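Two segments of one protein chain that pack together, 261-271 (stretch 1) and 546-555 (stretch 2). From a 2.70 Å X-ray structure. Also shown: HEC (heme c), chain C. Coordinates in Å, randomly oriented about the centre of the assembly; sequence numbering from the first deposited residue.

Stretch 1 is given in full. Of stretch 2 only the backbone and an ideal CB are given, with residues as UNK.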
ATOM      1  N   VAL D 261       9.172 -20.161  11.218  1.00 45.76           N
ATOM      2  CA  VAL D 261       9.618 -21.376  11.892  1.00 51.71           C
ATOM      3  C   VAL D 261      10.218 -21.065  13.258  1.00 54.68           C
ATOM      4  O   VAL D 261      10.655 -19.944  13.517  1.00 59.64           O
ATOM      5  CB  VAL D 261      10.665 -22.154  11.063  1.00 31.15           C
ATOM      6  CG1 VAL D 261      10.099 -22.553   9.711  1.00 43.25           C
ATOM      7  CG2 VAL D 261      11.928 -21.335  10.890  1.00 44.40           C
ATOM      8  N   ASP D 262      10.224 -22.067  14.132  1.00 59.21           N
ATOM      9  CA  ASP D 262      10.850 -21.941  15.443  1.00 51.95           C
ATOM     10  C   ASP D 262      11.293 -23.311  15.940  1.00 60.89           C
ATOM     11  O   ASP D 262      10.723 -24.329  15.553  1.00 66.08           O
ATOM     12  CB  ASP D 262       9.883 -21.298  16.444  1.00 37.25           C
ATOM     13  CG  ASP D 262      10.580 -20.815  17.706  1.00 57.43           C
ATOM     14  OD1 ASP D 262      11.762 -21.160  17.915  1.00 66.49           O
ATOM     15  OD2 ASP D 262       9.939 -20.091  18.497  1.00 56.30           O
ATOM     16  N   ASN D 263      12.310 -23.336  16.795  1.00 62.59           N
ATOM     17  CA  ASN D 263      12.728 -24.581  17.424  1.00 64.02           C
ATOM     18  C   ASN D 263      11.630 -25.082  18.352  1.00 65.64           C
ATOM     19  O   ASN D 263      10.833 -24.292  18.858  1.00 50.97           O
ATOM     20  CB  ASN D 263      14.041 -24.393  18.187  1.00 69.54           C
ATOM     21  CG  ASN D 263      15.228 -24.194  17.266  1.00 69.89           C
ATOM     22  OD1 ASN D 263      16.025 -23.274  17.450  1.00 82.21           O
ATOM     23  ND2 ASN D 263      15.352 -25.060  16.266  1.00 55.14           N
ATOM     24  N   TRP D 264      11.588 -26.392  18.576  1.00 59.53           N
ATOM     25  CA  TRP D 264      10.485 -26.994  19.320  1.00 55.18           C
ATOM     26  C   TRP D 264      10.456 -26.558  20.785  1.00 54.63           C
ATOM     27  O   TRP D 264       9.458 -26.764  21.476  1.00 60.44           O
ATOM     28  CB  TRP D 264      10.550 -28.523  19.219  1.00 71.53           C
ATOM     29  CG  TRP D 264      11.742 -29.146  19.875  1.00 85.67           C
ATOM     30  CD1 TRP D 264      13.031 -29.121  19.428  1.00 75.80           C
ATOM     31  CD2 TRP D 264      11.749 -29.916  21.083  1.00 74.61           C
ATOM     32  NE1 TRP D 264      13.843 -29.815  20.291  1.00 78.60           N
ATOM     33  CE2 TRP D 264      13.081 -30.313  21.314  1.00 86.52           C
ATOM     34  CE3 TRP D 264      10.762 -30.300  21.994  1.00 67.22           C
ATOM     35  CZ2 TRP D 264      13.449 -31.078  22.420  1.00 81.27           C
ATOM     36  CZ3 TRP D 264      11.130 -31.059  23.091  1.00 74.82           C
ATOM     37  CH2 TRP D 264      12.462 -31.439  23.294  1.00 73.60           C
ATOM     38  N   ASP D 265      11.548 -25.965  21.259  1.00 43.22           N
ATOM     39  CA  ASP D 265      11.561 -25.347  22.581  1.00 45.76           C
ATOM     40  C   ASP D 265      11.326 -23.838  22.497  1.00 66.92           C
ATOM     41  O   ASP D 265      11.236 -23.159  23.520  1.00 47.94           O
ATOM     42  CB  ASP D 265      12.883 -25.634  23.298  1.00 49.01           C
ATOM     43  CG  ASP D 265      14.086 -25.144  22.519  1.00 56.80           C
ATOM     44  OD1 ASP D 265      14.016 -25.117  21.274  1.00 71.79           O
ATOM     45  OD2 ASP D 265      15.102 -24.788  23.152  1.00 70.12           O
ATOM     46  N   GLY D 266      11.222 -23.319  21.276  1.00 56.06           N
ATOM     47  CA  GLY D 266      11.008 -21.898  21.063  1.00 66.40           C
ATOM     48  C   GLY D 266      12.253 -21.063  21.303  1.00 68.17           C
ATOM     49  O   GLY D 266      12.172 -19.929  21.778  1.00 64.99           O
ATOM     50  N   ALA D 267      13.409 -21.629  20.974  1.00 72.17           N
ATOM     51  CA  ALA D 267      14.688 -20.961  21.191  1.00 68.58           C
ATOM     52  C   ALA D 267      15.025 -19.941  20.104  1.00 60.98           C
ATOM     53  O   ALA D 267      15.649 -18.918  20.381  1.00 62.46           O
ATOM     54  CB  ALA D 267      15.800 -21.994  21.296  1.00 65.27           C
ATOM     55  N   TYR D 268      14.618 -20.221  18.869  1.00 48.21           N
ATOM     56  CA  TYR D 268      15.047 -19.406  17.735  1.00 52.21           C
ATOM     57  C   TYR D 268      13.954 -19.186  16.683  1.00 67.41           C
ATOM     58  O   TYR D 268      14.030 -19.738  15.586  1.00 43.92           O
ATOM     59  CB  TYR D 268      16.273 -20.060  17.087  1.00 56.40           C
ATOM     60  CG  TYR D 268      17.052 -19.184  16.131  1.00 34.79           C
ATOM     61  CD1 TYR D 268      17.858 -18.152  16.599  1.00 35.51           C
ATOM     62  CD2 TYR D 268      17.011 -19.412  14.761  1.00 35.75           C
ATOM     63  CE1 TYR D 268      18.581 -17.358  15.726  1.00 41.93           C
ATOM     64  CE2 TYR D 268      17.732 -18.624  13.882  1.00 36.90           C
ATOM     65  CZ  TYR D 268      18.515 -17.600  14.369  1.00 44.88           C
ATOM     66  OH  TYR D 268      19.232 -16.814  13.497  1.00 59.06           O
ATOM     67  N   PRO D 269      12.928 -18.385  17.016  1.00 64.43           N
ATOM     68  CA  PRO D 269      11.914 -18.052  16.007  1.00 50.09           C
ATOM     69  C   PRO D 269      12.452 -17.121  14.919  1.00 59.57           C
ATOM     70  O   PRO D 269      13.119 -16.135  15.226  1.00 49.14           O
ATOM     71  CB  PRO D 269      10.818 -17.358  16.823  1.00 52.08           C
ATOM     72  CG  PRO D 269      11.517 -16.836  18.031  1.00 56.38           C
ATOM     73  CD  PRO D 269      12.597 -17.826  18.340  1.00 57.55           C
ATOM     74  N   ARG D 270      12.157 -17.436  13.661  1.00 45.62           N
ATOM     75  CA  ARG D 270      12.578 -16.600  12.541  1.00 47.19           C
ATOM     76  C   ARG D 270      11.525 -16.625  11.434  1.00 57.72           C
ATOM     77  O   ARG D 270      10.855 -17.638  11.235  1.00 51.67           O
ATOM     78  CB  ARG D 270      13.935 -17.064  12.004  1.00 52.88           C
ATOM     79  CG  ARG D 270      13.929 -18.473  11.441  1.00 50.17           C
ATOM     80  CD  ARG D 270      15.323 -18.941  11.061  1.00 52.24           C
ATOM     81  NE  ARG D 270      15.289 -20.212  10.340  1.00 38.55           N
ATOM     82  CZ  ARG D 270      15.272 -20.319   9.016  1.00 53.92           C
ATOM     83  NH1 ARG D 270      15.289 -19.231   8.260  1.00 65.70           N
ATOM     84  NH2 ARG D 270      15.240 -21.517   8.446  1.00 46.25           N
ATOM     85  N   PRO D 271      11.377 -15.506  10.707  1.00 50.83           N
ATOM     86  CA  PRO D 271      10.372 -15.410   9.642  1.00 35.34           C
ATOM     87  C   PRO D 271      10.750 -16.205   8.397  1.00 44.65           C
ATOM     88  O   PRO D 271      11.935 -16.362   8.103  1.00 51.87           O
ATOM     89  CB  PRO D 271      10.342 -13.914   9.331  1.00 45.93           C
ATOM     90  CG  PRO D 271      11.718 -13.454   9.658  1.00 51.88           C
ATOM     91  CD  PRO D 271      12.121 -14.245  10.871  1.00 42.72           C
ATOM     92  N   UNK D 546       9.123 -10.518  20.490  1.00 58.85           N
ATOM     93  CA  UNK D 546      10.261 -11.399  20.700  1.00 68.98           C
ATOM     94  C   UNK D 546      10.191 -12.002  22.093  1.00 66.22           C
ATOM     95  O   UNK D 546       9.641 -11.397  23.011  1.00 54.10           O
ATOM     96  CB  UNK D 546      11.578 -10.646  20.503  1.00 68.98           C
ATOM     97  N   UNK D 547      10.717 -13.211  22.238  1.00 66.07           N
ATOM     98  CA  UNK D 547      10.696 -13.893  23.523  1.00 62.14           C
ATOM     99  C   UNK D 547      11.940 -14.750  23.715  1.00 44.77           C
ATOM    100  O   UNK D 547      12.420 -15.388  22.779  1.00 53.04           O
ATOM    101  CB  UNK D 547       9.439 -14.756  23.645  1.00 62.14           C
ATOM    102  N   UNK D 548      12.458 -14.755  24.937  1.00 50.78           N
ATOM    103  CA  UNK D 548      13.617 -15.569  25.271  1.00 56.21           C
ATOM    104  C   UNK D 548      13.225 -16.689  26.221  1.00 43.22           C
ATOM    105  O   UNK D 548      12.484 -16.468  27.177  1.00 62.28           O
ATOM    106  CB  UNK D 548      14.720 -14.708  25.890  1.00 56.21           C
ATOM    107  N   UNK D 549      13.708 -17.895  25.951  1.00 43.74           N
ATOM    108  CA  UNK D 549      13.567 -18.983  26.907  1.00 58.65           C
ATOM    109  C   UNK D 549      14.567 -18.746  28.036  1.00 53.47           C
ATOM    110  O   UNK D 549      15.536 -18.009  27.851  1.00 60.49           O
ATOM    111  CB  UNK D 549      13.788 -20.343  26.243  1.00 58.65           C
ATOM    112  N   UNK D 550      14.322 -19.340  29.217  1.00 72.74           N
ATOM    113  CA  UNK D 550      15.241 -19.181  30.352  1.00 79.33           C
ATOM    114  C   UNK D 550      16.691 -19.519  30.006  1.00 69.49           C
ATOM    115  O   UNK D 550      16.937 -20.511  29.319  1.00 41.91           O
ATOM    116  CB  UNK D 550      14.782 -20.064  31.514  1.00 79.33           C
ATOM    117  N   UNK D 551      17.619 -18.667  30.446  1.00 61.38           N
ATOM    118  CA  UNK D 551      19.063 -18.865  30.272  1.00 70.60           C
ATOM    119  C   UNK D 551      19.509 -18.754  28.809  1.00 65.16           C
ATOM    120  O   UNK D 551      20.701 -18.651  28.518  1.00 57.04           O
ATOM    121  CB  UNK D 551      19.465 -20.234  30.824  1.00 70.60           C
ATOM    122  N   UNK D 552      18.551 -18.746  27.891  1.00 60.27           N
ATOM    123  CA  UNK D 552      18.858 -18.597  26.477  1.00 67.62           C
ATOM    124  C   UNK D 552      19.342 -17.193  26.167  1.00 66.67           C
ATOM    125  O   UNK D 552      19.155 -16.266  26.955  1.00 50.27           O
ATOM    126  CB  UNK D 552      17.631 -18.931  25.626  1.00 67.62           C
ATOM    127  N   UNK D 553      19.972 -17.046  25.010  1.00 53.30           N
ATOM    128  CA  UNK D 553      20.373 -15.738  24.543  1.00 48.93           C
ATOM    129  C   UNK D 553      20.337 -15.714  23.034  1.00 58.79           C
ATOM    130  O   UNK D 553      20.519 -16.746  22.389  1.00 61.07           O
ATOM    131  CB  UNK D 553      21.765 -15.370  25.061  1.00 48.93           C
ATOM    132  N   UNK D 554      20.121 -14.536  22.459  1.00 67.82           N
ATOM    133  CA  UNK D 554      19.916 -14.474  21.013  1.00 63.16           C
ATOM    134  C   UNK D 554      20.706 -13.364  20.336  1.00 57.12           C
ATOM    135  O   UNK D 554      20.762 -12.238  20.820  1.00 52.53           O
ATOM    136  CB  UNK D 554      18.427 -14.288  20.712  1.00 63.16           C
ATOM    137  N   UNK D 555      21.294 -13.696  19.193  1.00 50.28           N
ATOM    138  CA  UNK D 555      22.142 -12.770  18.463  1.00 59.33           C
ATOM    139  C   UNK D 555      21.459 -12.280  17.191  1.00 56.90           C
ATOM    140  O   UNK D 555      20.633 -12.981  16.603  1.00 46.16           O
ATOM    141  CB  UNK D 555      23.479 -13.432  18.123  1.00 59.33           C
TER
HETATM  142 FE   HEC C 905      14.186  -7.173  14.521  1.00 48.54          FE
HETATM  143  CHA HEC C 905      11.244  -7.413  12.729  1.00 67.93           C
HETATM  144  CHB HEC C 905      13.931 -10.489  15.350  1.00 51.37           C
HETATM  145  CHC HEC C 905      16.895  -6.863  16.640  1.00 55.11           C
HETATM  146  CHD HEC C 905      14.331  -3.806  13.884  1.00 57.58           C
HETATM  147  NA  HEC C 905      12.844  -8.668  14.112  1.00 50.11           N
HETATM  148  C1A HEC C 905      11.692  -8.551  13.359  1.00 53.49           C
HETATM  149  C2A HEC C 905      11.033  -9.839  13.341  1.00 53.17           C
HETATM  150  C3A HEC C 905      11.767 -10.689  14.064  1.00 61.40           C
HETATM  151  C4A HEC C 905      12.924  -9.971  14.564  1.00 59.62           C
HETATM  152  CMA HEC C 905      11.448 -12.177  14.323  1.00 46.79           C
HETATM  153  CAA HEC C 905       9.707 -10.153  12.614  1.00 41.94           C
HETATM  154  CBA HEC C 905       9.991 -10.824  11.274  1.00 45.38           C
HETATM  155  CGA HEC C 905      10.653  -9.862  10.321  1.00 58.95           C
HETATM  156  O1A HEC C 905      11.690 -10.234   9.714  1.00 62.20           O
HETATM  157  O2A HEC C 905      10.150  -8.720  10.167  1.00 66.99           O
HETATM  158  NB  HEC C 905      15.152  -8.419  15.882  1.00 71.76           N
HETATM  159  C1B HEC C 905      15.024  -9.795  15.824  1.00 54.23           C
HETATM  160  C2B HEC C 905      16.246 -10.377  16.343  1.00 69.38           C
HETATM  161  C3B HEC C 905      17.062  -9.386  16.705  1.00 62.03           C
HETATM  162  C4B HEC C 905      16.394  -8.129  16.420  1.00 58.13           C
HETATM  163  CMB HEC C 905      16.547 -11.885  16.468  1.00 43.09           C
HETATM  164  CAB HEC C 905      18.475  -9.569  17.306  1.00 38.59           C
HETATM  165  CBB HEC C 905      18.493  -9.061  18.765  1.00 38.39           C
HETATM  166  NC  HEC C 905      15.427  -5.630  15.108  1.00 46.91           N
HETATM  167  C1C HEC C 905      16.416  -5.703  16.071  1.00 63.74           C
HETATM  168  C2C HEC C 905      16.928  -4.366  16.290  1.00 58.70           C
HETATM  169  C3C HEC C 905      16.150  -3.517  15.615  1.00 52.51           C
HETATM  170  C4C HEC C 905      15.235  -4.297  14.802  1.00 55.43           C
HETATM  171  CMC HEC C 905      17.946  -3.968  17.382  1.00 44.58           C
HETATM  172  CAC HEC C 905      16.297  -1.979  15.606  1.00 42.05           C
HETATM  173  CBC HEC C 905      15.051  -1.341  16.260  1.00 51.78           C
HETATM  174  ND  HEC C 905      12.970  -5.820  13.479  1.00 70.58           N
HETATM  175  C1D HEC C 905      13.259  -4.467  13.333  1.00 49.37           C
HETATM  176  C2D HEC C 905      12.249  -3.851  12.506  1.00 51.61           C
HETATM  177  C3D HEC C 905      11.285  -4.984  12.140  1.00 60.05           C
HETATM  178  C4D HEC C 905      11.810  -6.161  12.792  1.00 55.98           C
HETATM  179  CMD HEC C 905      12.173  -2.368  12.080  1.00 44.49           C
HETATM  180  CAD HEC C 905      10.011  -4.901  11.273  1.00 55.11           C
HETATM  181  CBD HEC C 905       8.985  -4.036  11.995  1.00 41.68           C
HETATM  182  CGD HEC C 905       7.747  -3.913  11.152  1.00 54.79           C
HETATM  183  O1D HEC C 905       6.878  -3.077  11.503  1.00 57.99           O
HETATM  184  O2D HEC C 905       7.633  -4.641  10.130  1.00 42.45           O

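Position 546 has its CA-to-CB bond sideways to stretch 1, with nothing of that stretch within 5.5 Å of the ideal CB. The contact sets no demand; the residue is Ala 546.

At 547 the bond is again sideways and the CB has no near neighbour, so only a long side chain could make contact. What lies within reach is the carboxylate of Asp 262, an acceptor, beside the ring of Pro 269. A long donor would suit, as would an aromatic hydroxyl. The residue is Tyr 547. Its OH donates to Asp 262 OD2 at 2.7 Å, near the plane of the ring, and Tyr 547 CZ lies 3.6 Å from Pro 269 CG. Asp 262 OD1 meanwhile accepts weak bonds from the backbone N of Asn 263 and of Tyr 268.

Position 548 points away, leaving the choice open; it is Leu 548.

Position 549 points toward stretch 1, its ideal CB 4.7 Å from Asp 265 O and 4.8 Å from Gly 266 O. Two carbonyls call for a donor: lysine, arginine, glutamine or asparagine could serve. The residue is Arg 549, whose three successive m rotamers fold the chain back so that Arg 549 NH1 donates to Asp 265 O at 2.6 Å, at the guanidinium edge.

Positions 550 and 551 are out of reach. Phi of -53° at 550 is compatible with proline, and positive phi at 551 (68°) would favour glycine or asparagine; the residues are Pro 550 and Tyr 551, at the centre of a type II turn.

Position 552 points toward stretch 1, though beyond 5.5 Å at CB. A side chain of middle or greater length would meet the Ala 267 methyl and the Asp 265 carboxylate, which suits histidine, glutamine or lysine. His 552 places CD2 3.5 Å from Ala 267 CB, and its NE2 gives a weak hydrogen bond to Asp 265 OD2 at 3.5 Å. Its ND1 donates to Pro 550 O at 3.0 Å.

Position 553 faces away in extended conformation (-149/153), imposing little; it is Gly 553.

Position 554 points toward stretch 1, with Pro 269 O, the Tyr 268 ring and the heme beyond. A long, flat cation fits best, though lysine could reach too. Arg 554 donates to Pro 269 O from NH1 (2.6 Å) and NH2 (2.7 Å). One guanidinium face meets Tyr 268, Arg 554 CZ lying 4.0 Å from the centroid of the Tyr 268 ring in a cation-pi contact; the opposite face meets heme CMB.

Position 555 is sideways and unconstrained by stretch 1: Ile 555.

Stretch 2, residues 546-555: AYLRPYHGRI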
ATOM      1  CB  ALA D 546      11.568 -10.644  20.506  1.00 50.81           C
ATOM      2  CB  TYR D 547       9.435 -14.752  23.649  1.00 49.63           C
ATOM      3  CG  TYR D 547       9.165 -15.613  22.435  1.00 46.75           C
ATOM      4  CD1 TYR D 547       8.425 -15.126  21.366  1.00 56.20           C
ATOM      5  CD2 TYR D 547       9.654 -16.909  22.358  1.00 44.31           C
ATOM      6  CE1 TYR D 547       8.178 -15.907  20.254  1.00 50.98           C
ATOM      7  CE2 TYR D 547       9.412 -17.698  21.250  1.00 48.71           C
ATOM      8  CZ  TYR D 547       8.673 -17.192  20.202  1.00 47.53           C
ATOM      9  OH  TYR D 547       8.429 -17.974  19.096  1.00 47.66           O
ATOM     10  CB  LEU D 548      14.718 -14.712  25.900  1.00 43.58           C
ATOM     11  CG  LEU D 548      15.362 -13.623  25.040  1.00 57.74           C
ATOM     12  CD1 LEU D 548      16.265 -12.741  25.891  1.00 44.49           C
ATOM     13  CD2 LEU D 548      16.141 -14.236  23.887  1.00 43.72           C
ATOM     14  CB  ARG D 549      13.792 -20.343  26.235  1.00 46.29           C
ATOM     15  CG  ARG D 549      12.787 -20.687  25.138  1.00 51.59           C
ATOM     16  CD  ARG D 549      11.358 -20.315  25.523  1.00 61.29           C
ATOM     17  NE  ARG D 549      10.948 -20.881  26.808  1.00 62.70           N
ATOM     18  CZ  ARG D 549      10.398 -22.081  26.960  1.00 61.81           C
ATOM     19  NH1 ARG D 549      10.191 -22.860  25.907  1.00 51.01           N
ATOM     20  NH2 ARG D 549      10.057 -22.505  28.169  1.00 50.64           N
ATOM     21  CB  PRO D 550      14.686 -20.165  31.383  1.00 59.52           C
ATOM     22  CG  PRO D 550      13.231 -20.212  31.091  1.00 60.62           C
ATOM     23  CD  PRO D 550      13.109 -20.087  29.596  1.00 67.31           C
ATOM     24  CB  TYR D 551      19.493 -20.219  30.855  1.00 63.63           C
ATOM     25  CG  TYR D 551      20.944 -20.564  30.614  1.00 55.66           C
ATOM     26  CD1 TYR D 551      21.956 -19.927  31.319  1.00 55.55           C
ATOM     27  CD2 TYR D 551      21.302 -21.523  29.676  1.00 67.52           C
ATOM     28  CE1 TYR D 551      23.285 -20.237  31.099  1.00 51.72           C
ATOM     29  CE2 TYR D 551      22.627 -21.839  29.448  1.00 59.53           C
ATOM     30  CZ  TYR D 551      23.614 -21.194  30.162  1.00 61.42           C
ATOM     31  OH  TYR D 551      24.936 -21.508  29.939  1.00 80.91           O
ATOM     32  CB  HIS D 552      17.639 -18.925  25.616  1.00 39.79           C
ATOM     33  CG  HIS D 552      17.429 -20.391  25.403  1.00 50.25           C
ATOM     34  ND1 HIS D 552      17.197 -21.268  26.440  1.00 52.67           N
ATOM     35  CD2 HIS D 552      17.422 -21.135  24.272  1.00 44.07           C
ATOM     36  CE1 HIS D 552      17.053 -22.489  25.957  1.00 51.14           C
ATOM     37  NE2 HIS D 552      17.185 -22.435  24.643  1.00 63.01           N
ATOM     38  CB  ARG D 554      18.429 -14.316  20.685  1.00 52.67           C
ATOM     39  CG  ARG D 554      18.160 -14.271  19.188  1.00 44.73           C
ATOM     40  CD  ARG D 554      16.809 -14.840  18.802  1.00 41.93           C
ATOM     41  NE  ARG D 554      16.750 -15.071  17.361  1.00 46.63           N
ATOM     42  CZ  ARG D 554      15.648 -15.384  16.689  1.00 48.90           C
ATOM     43  NH1 ARG D 554      14.489 -15.499  17.322  1.00 56.56           N
ATOM     44  NH2 ARG D 554      15.706 -15.575  15.378  1.00 28.26           N
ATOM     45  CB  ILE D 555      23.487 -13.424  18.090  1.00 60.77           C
ATOM     46  CG1 ILE D 555      23.284 -14.484  17.007  1.00 39.31           C
ATOM     47  CG2 ILE D 555      24.136 -14.046  19.313  1.00 48.78           C
ATOM     48  CD1 ILE D 555      24.565 -15.001  16.417  1.00 50.85           C
TER
HETATM   49  O   HOH W   1      18.858 -14.090  14.935  1.00 48.67           O
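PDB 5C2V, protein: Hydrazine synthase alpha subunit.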